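Methylxanthine N3-demethylase NdmB (Pseudomonas putida, PDB 6ICL) catalyses the N3-demethylation of theobromine, 3-methylxanthine and related methylxanthines, as a Rieske oxygenase with a [2Fe-2S] cluster and a non-heme iron centre. Local coordinates at residues Y179-N191 / D314-Q327. Residues are numbered along the deposited sequence; the frame is centred on the assembly and turned at random.
Sequences YIWETVAERRWEN and DQPVIESQWPLEIQ. With FE (Fe (III) ion), chain C.
At the non-heme iron site, Asn191 meets Asp314, the carboxylate that holds the iron(III) ion through both oxygens together with His197 and His202. Asn191 ND2 donates to Asp314 OD1 (3.2 Å) from above the carboxylate plane, and also to Tyr107 of the second subunit, from the Rieske cluster pocket, an arrangement consistent with a path between the iron and that pocket. Beside Asp314, whose CB touches Trp181 CH2 (3.5 Å), the indole lies with one face against Gln315, whose CG makes a CH-pi contact 3.8 Å from the centroid of the five-membered ring of Trp181. In this catalytic domain of the Rieske oxygenase fold, strand 171-181 edges the antiparallel sheet and helix 300-319 runs on into residues 321-327, which Arg187 of helix 185-192 holds. Glu319 OE2 takes Glu182 N (2.7 Å) and Gln315 NE2 from opposite faces of its carboxylate plane. The bend of Arg187 at chi2 (-80°) turns its guanidinium so that Ile326 CD1 lies over one face and Gln321 CB over the other. Arg187 NE donates to Leu324 O (2.7 Å), while Arg187 NH2 reaches Pro323 O (2.8 Å) nearly head-on and pairs with Glu330. A leucine in place of Arg187 would probably leave both loop carbonyls and Glu330 without these donors.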
loop_
_atom_site.group_PDB
_atom_site.type_symbol
_atom_site.label_atom_id
_atom_site.label_comp_id
_atom_site.label_asym_id
_atom_site.label_seq_id
_atom_site.Cartn_x
_atom_site.Cartn_y
_atom_site.Cartn_z
ATOM N N TYR A 179 4.411 22.033 -10.383
ATOM C CA TYR A 179 4.351 20.597 -10.638
ATOM C C TYR A 179 5.704 20.121 -11.150
ATOM O O TYR A 179 6.439 20.873 -11.806
ATOM C CB TYR A 179 3.230 20.231 -11.644
ATOM C CG TYR A 179 3.425 20.854 -13.003
ATOM C CD1 TYR A 179 2.983 22.152 -13.254
ATOM C CD2 TYR A 179 4.058 20.152 -14.045
ATOM C CE1 TYR A 179 3.168 22.752 -14.503
ATOM C CE2 TYR A 179 4.257 20.762 -15.301
ATOM C CZ TYR A 179 3.796 22.055 -15.519
ATOM O OH TYR A 179 3.968 22.690 -16.746
ATOM N N ILE A 180 6.027 18.858 -10.831
ATOM C CA ILE A 180 7.303 18.234 -11.182
ATOM C C ILE A 180 7.080 17.384 -12.431
ATOM O O ILE A 180 6.079 16.662 -12.528
ATOM C CB ILE A 180 7.837 17.381 -10.014
ATOM C CG1 ILE A 180 8.270 18.273 -8.847
ATOM C CG2 ILE A 180 8.977 16.449 -10.452
ATOM C CD1 ILE A 180 9.754 18.633 -8.861
ATOM N N TRP A 181 7.980 17.504 -13.408
ATOM C CA TRP A 181 8.104 16.528 -14.490
ATOM C C TRP A 181 9.474 15.882 -14.375
ATOM O O TRP A 181 10.457 16.555 -14.027
ATOM C CB TRP A 181 7.958 17.160 -15.893
ATOM C CG TRP A 181 6.532 17.375 -16.373
ATOM C CD1 TRP A 181 5.382 17.152 -15.670
ATOM C CD2 TRP A 181 6.119 17.838 -17.682
ATOM N NE1 TRP A 181 4.278 17.459 -16.450
ATOM C CE2 TRP A 181 4.703 17.863 -17.692
ATOM C CE3 TRP A 181 6.810 18.222 -18.842
ATOM C CZ2 TRP A 181 3.965 18.260 -18.812
ATOM C CZ3 TRP A 181 6.077 18.628 -19.953
ATOM C CH2 TRP A 181 4.671 18.642 -19.931
ATOM N N GLU A 182 9.541 14.582 -14.674
ATOM C CA GLU A 182 10.814 13.852 -14.695
ATOM C C GLU A 182 11.476 14.008 -16.070
ATOM O O GLU A 182 11.591 13.076 -16.882
ATOM C CB GLU A 182 10.589 12.388 -14.326
ATOM C CG GLU A 182 10.051 12.238 -12.906
ATOM C CD GLU A 182 9.545 10.847 -12.634
ATOM O OE1 GLU A 182 10.374 9.908 -12.660
ATOM O OE2 GLU A 182 8.318 10.690 -12.413
ATOM N N THR A 183 11.888 15.244 -16.327
ATOM C CA THR A 183 12.722 15.594 -17.464
ATOM C C THR A 183 13.482 16.849 -17.070
ATOM O O THR A 183 13.226 17.437 -16.022
ATOM C CB THR A 183 11.885 15.829 -18.721
ATOM O OG1 THR A 183 12.743 15.896 -19.871
ATOM C CG2 THR A 183 11.134 17.155 -18.592
ATOM N N VAL A 184 14.412 17.272 -17.922
ATOM C CA VAL A 184 15.163 18.488 -17.666
ATOM C C VAL A 184 14.386 19.686 -18.194
ATOM O O VAL A 184 13.495 19.573 -19.048
ATOM C CB VAL A 184 16.574 18.417 -18.275
ATOM C CG1 VAL A 184 17.393 17.382 -17.522
ATOM C CG2 VAL A 184 16.500 18.081 -19.774
ATOM N N ALA A 185 14.741 20.863 -17.676
ATOM C CA ALA A 185 13.966 22.071 -17.962
ATOM C C ALA A 185 13.975 22.458 -19.446
ATOM O O ALA A 185 12.992 23.039 -19.936
ATOM C CB ALA A 185 14.490 23.231 -17.110
ATOM N N GLU A 186 15.054 22.160 -20.184
ATOM C CA GLU A 186 15.051 22.469 -21.625
ATOM C C GLU A 186 13.942 21.721 -22.351
ATOM O O GLU A 186 13.287 22.279 -23.238
ATOM C CB GLU A 186 16.407 22.137 -22.270
ATOM C CG GLU A 186 17.574 23.017 -21.830
ATOM C CD GLU A 186 18.168 22.575 -20.485
ATOM O OE1 GLU A 186 18.936 23.358 -19.877
ATOM O OE2 GLU A 186 17.870 21.442 -20.034
ATOM N N ARG A 187 13.717 20.447 -22.001
ATOM C CA ARG A 187 12.662 19.684 -22.664
ATOM C C ARG A 187 11.300 20.284 -22.381
ATOM O O ARG A 187 10.400 20.244 -23.241
ATOM C CB ARG A 187 12.669 18.225 -22.206
ATOM C CG ARG A 187 13.963 17.477 -22.407
ATOM C CD ARG A 187 14.094 17.023 -23.814
ATOM N NE ARG A 187 15.142 16.018 -23.970
ATOM C CZ ARG A 187 15.607 15.658 -25.159
ATOM N NH1 ARG A 187 15.106 16.239 -26.243
ATOM N NH2 ARG A 187 16.572 14.747 -25.263
ATOM N N ARG A 188 11.102 20.792 -21.163
ATOM C CA ARG A 188 9.813 21.403 -20.835
ATOM C C ARG A 188 9.590 22.687 -21.636
ATOM O O ARG A 188 8.488 22.930 -22.140
ATOM C CB ARG A 188 9.718 21.687 -19.336
ATOM C CG ARG A 188 8.290 21.586 -18.796
ATOM C CD ARG A 188 7.571 22.879 -19.011
ATOM N NE ARG A 188 6.115 22.766 -18.924
ATOM C CZ ARG A 188 5.330 22.398 -19.932
ATOM N NH1 ARG A 188 5.850 22.070 -21.112
ATOM N NH2 ARG A 188 4.020 22.346 -19.757
ATOM N N TRP A 189 10.620 23.524 -21.744
ATOM C CA TRP A 189 10.511 24.758 -22.515
ATOM C C TRP A 189 10.198 24.466 -23.981
ATOM O O TRP A 189 9.258 25.033 -24.556
ATOM C CB TRP A 189 11.813 25.554 -22.381
ATOM C CG TRP A 189 11.702 26.953 -22.874
ATOM C CD1 TRP A 189 11.440 28.061 -22.130
ATOM C CD2 TRP A 189 11.855 27.402 -24.228
ATOM N NE1 TRP A 189 11.432 29.180 -22.933
ATOM C CE2 TRP A 189 11.682 28.800 -24.228
ATOM C CE3 TRP A 189 12.127 26.755 -25.442
ATOM C CZ2 TRP A 189 11.761 29.573 -25.397
ATOM C CZ3 TRP A 189 12.215 27.535 -26.615
ATOM C CH2 TRP A 189 12.032 28.918 -26.575
ATOM N N GLU A 190 10.955 23.554 -24.599
ATOM C CA GLU A 190 10.704 23.244 -26.006
ATOM C C GLU A 190 9.323 22.654 -26.213
ATOM O O GLU A 190 8.705 22.875 -27.260
ATOM C CB GLU A 190 11.755 22.283 -26.542
ATOM C CG GLU A 190 13.146 22.876 -26.521
ATOM C CD GLU A 190 14.136 21.985 -27.235
ATOM O OE1 GLU A 190 13.772 20.836 -27.551
ATOM O OE2 GLU A 190 15.274 22.427 -27.467
ATOM N N ASN A 191 8.818 21.900 -25.242
ATOM C CA ASN A 191 7.446 21.417 -25.351
ATOM C C ASN A 191 6.449 22.571 -25.349
ATOM O O ASN A 191 5.456 22.543 -26.081
ATOM C CB ASN A 191 7.137 20.451 -24.206
ATOM C CG ASN A 191 5.678 20.024 -24.183
ATOM O OD1 ASN A 191 4.966 20.280 -23.217
ATOM N ND2 ASN A 191 5.229 19.389 -25.249
ATOM N N ASP A 314 0.774 15.929 -22.351
ATOM C CA ASP A 314 2.196 16.092 -22.654
ATOM C C ASP A 314 3.079 15.231 -21.760
ATOM O O ASP A 314 4.100 14.700 -22.216
ATOM C CB ASP A 314 2.602 17.553 -22.488
ATOM C CG ASP A 314 2.168 18.441 -23.655
ATOM O OD1 ASP A 314 2.348 18.064 -24.833
ATOM O OD2 ASP A 314 1.673 19.537 -23.383
ATOM N N GLN A 315 2.742 15.125 -20.468
ATOM C CA GLN A 315 3.685 14.600 -19.485
ATOM C C GLN A 315 4.303 13.252 -19.866
ATOM O O GLN A 315 5.536 13.149 -19.876
ATOM C CB GLN A 315 3.019 14.493 -18.103
ATOM C CG GLN A 315 4.035 14.003 -17.036
ATOM C CD GLN A 315 3.497 14.062 -15.603
ATOM O OE1 GLN A 315 2.317 14.309 -15.408
ATOM N NE2 GLN A 315 4.380 13.858 -14.598
ATOM N N PRO A 316 3.541 12.200 -20.168
ATOM C CA PRO A 316 4.204 10.914 -20.447
ATOM C C PRO A 316 5.003 10.918 -21.744
ATOM O O PRO A 316 5.986 10.181 -21.850
ATOM C CB PRO A 316 3.038 9.921 -20.505
ATOM C CG PRO A 316 1.848 10.778 -20.875
ATOM C CD PRO A 316 2.072 12.079 -20.189
ATOM N N VAL A 317 4.631 11.736 -22.728
ATOM C CA VAL A 317 5.417 11.794 -23.960
ATOM C C VAL A 317 6.758 12.466 -23.699
ATOM O O VAL A 317 7.819 11.948 -24.075
ATOM C CB VAL A 317 4.619 12.511 -25.065
ATOM C CG1 VAL A 317 5.459 12.618 -26.353
ATOM C CG2 VAL A 317 3.311 11.747 -25.318
ATOM N N ILE A 318 6.738 13.591 -22.985
ATOM C CA ILE A 318 7.971 14.331 -22.723
ATOM C C ILE A 318 8.866 13.552 -21.769
ATOM O O ILE A 318 10.099 13.531 -21.923
ATOM C CB ILE A 318 7.651 15.739 -22.178
ATOM C CG1 ILE A 318 7.218 16.712 -23.292
ATOM C CG2 ILE A 318 8.874 16.353 -21.558
ATOM C CD1 ILE A 318 6.463 16.137 -24.436
ATOM N N GLU A 319 8.274 12.917 -20.754
ATOM C CA GLU A 319 9.087 12.097 -19.860
ATOM C C GLU A 319 9.663 10.862 -20.557
ATOM O O GLU A 319 10.618 10.273 -20.051
ATOM C CB GLU A 319 8.260 11.692 -18.630
ATOM C CG GLU A 319 8.023 12.911 -17.695
ATOM C CD GLU A 319 7.271 12.585 -16.402
ATOM O OE1 GLU A 319 6.701 11.480 -16.290
ATOM O OE2 GLU A 319 7.240 13.453 -15.494
ATOM N N SER A 320 9.127 10.473 -21.721
ATOM C CA SER A 320 9.711 9.362 -22.462
ATOM C C SER A 320 10.956 9.765 -23.238
ATOM O O SER A 320 11.686 8.881 -23.717
ATOM C CB SER A 320 8.693 8.771 -23.434
ATOM O OG SER A 320 8.713 9.500 -24.661
ATOM N N GLN A 321 11.217 11.061 -23.381
ATOM C CA GLN A 321 12.343 11.504 -24.187
ATOM C C GLN A 321 13.654 11.147 -23.501
ATOM O O GLN A 321 13.876 11.509 -22.343
ATOM C CB GLN A 321 12.279 13.006 -24.421
ATOM C CG GLN A 321 11.174 13.475 -25.372
ATOM C CD GLN A 321 11.196 14.992 -25.519
ATOM O OE1 GLN A 321 10.615 15.708 -24.713
ATOM N NE2 GLN A 321 11.919 15.486 -26.520
ATOM N N TRP A 322 14.528 10.451 -24.220
ATOM C CA TRP A 322 15.781 9.998 -23.637
ATOM C C TRP A 322 16.913 9.946 -24.659
ATOM O O TRP A 322 16.675 9.659 -25.822
ATOM C CB TRP A 322 15.598 8.630 -23.012
ATOM C CG TRP A 322 15.455 7.574 -24.041
ATOM C CD1 TRP A 322 14.329 7.266 -24.756
ATOM C CD2 TRP A 322 16.479 6.678 -24.492
ATOM N NE1 TRP A 322 14.588 6.213 -25.608
ATOM C CE2 TRP A 322 15.901 5.838 -25.468
ATOM C CE3 TRP A 322 17.819 6.491 -24.150
ATOM C CZ2 TRP A 322 16.625 4.833 -26.121
ATOM C CZ3 TRP A 322 18.536 5.486 -24.807
ATOM C CH2 TRP A 322 17.934 4.678 -25.780
ATOM N N PRO A 323 18.152 10.238 -24.225
ATOM C CA PRO A 323 18.502 10.737 -22.888
ATOM C C PRO A 323 17.815 12.046 -22.546
ATOM O O PRO A 323 17.484 12.828 -23.454
ATOM C CB PRO A 323 20.020 10.934 -22.982
ATOM C CG PRO A 323 20.438 9.854 -23.984
ATOM C CD PRO A 323 19.354 9.912 -25.016
ATOM N N LEU A 324 17.592 12.259 -21.249
ATOM C CA LEU A 324 16.921 13.470 -20.786
ATOM C C LEU A 324 17.588 14.713 -21.348
ATOM O O LEU A 324 16.934 15.558 -21.969
ATOM C CB LEU A 324 16.918 13.508 -19.260
ATOM C CG LEU A 324 15.640 13.052 -18.553
ATOM C CD1 LEU A 324 15.149 11.732 -19.109
ATOM C CD2 LEU A 324 15.891 12.948 -17.045
ATOM N N GLU A 325 18.900 14.813 -21.171
ATOM C CA GLU A 325 19.657 15.941 -21.689
ATOM C C GLU A 325 19.527 16.031 -23.202
ATOM O O GLU A 325 19.520 15.012 -23.901
ATOM C CB GLU A 325 21.126 15.809 -21.295
ATOM C CG GLU A 325 21.402 16.208 -19.847
ATOM C CD GLU A 325 21.239 17.706 -19.616
ATOM O OE1 GLU A 325 21.409 18.482 -20.580
ATOM O OE2 GLU A 325 20.939 18.117 -18.478
ATOM N N ILE A 326 19.396 17.265 -23.698
ATOM C CA ILE A 326 19.441 17.518 -25.139
ATOM C C ILE A 326 20.697 16.886 -25.718
ATOM O O ILE A 326 21.799 17.106 -25.203
ATOM C CB ILE A 326 19.430 19.035 -25.414
ATOM C CG1 ILE A 326 18.203 19.704 -24.810
ATOM C CG2 ILE A 326 19.507 19.310 -26.903
ATOM C CD1 ILE A 326 16.936 19.056 -25.191
ATOM N N GLN A 327 20.546 16.119 -26.798
ATOM C CA GLN A 327 21.684 15.472 -27.448
ATOM C C GLN A 327 22.005 16.129 -28.786
ATOM O O GLN A 327 21.114 16.606 -29.493
ATOM C CB GLN A 327 21.420 13.986 -27.671
ATOM C CG GLN A 327 21.114 13.223 -26.421
ATOM C CD GLN A 327 22.323 13.100 -25.538
ATOM O OE1 GLN A 327 23.317 12.484 -25.922
ATOM N NE2 GLN A 327 22.260 13.699 -24.348
HETATM FE FE FE C . 1.444 20.128 -25.463
HETATM O O HOH W 1 1.674 17.389 -14.980
HETATM O O HOH W 2 11.580 10.621 -17.413
HETATM O O HOH W 3 12.619 13.496 -21.037
HETATM O O HOH W 4 19.298 19.453 -21.824
HETATM O O HOH W 5 10.149 18.309 -25.288
HETATM O O HOH W 6 12.752 18.534 -26.608
HETATM O O HOH W 7 1.468 22.157 -25.022
#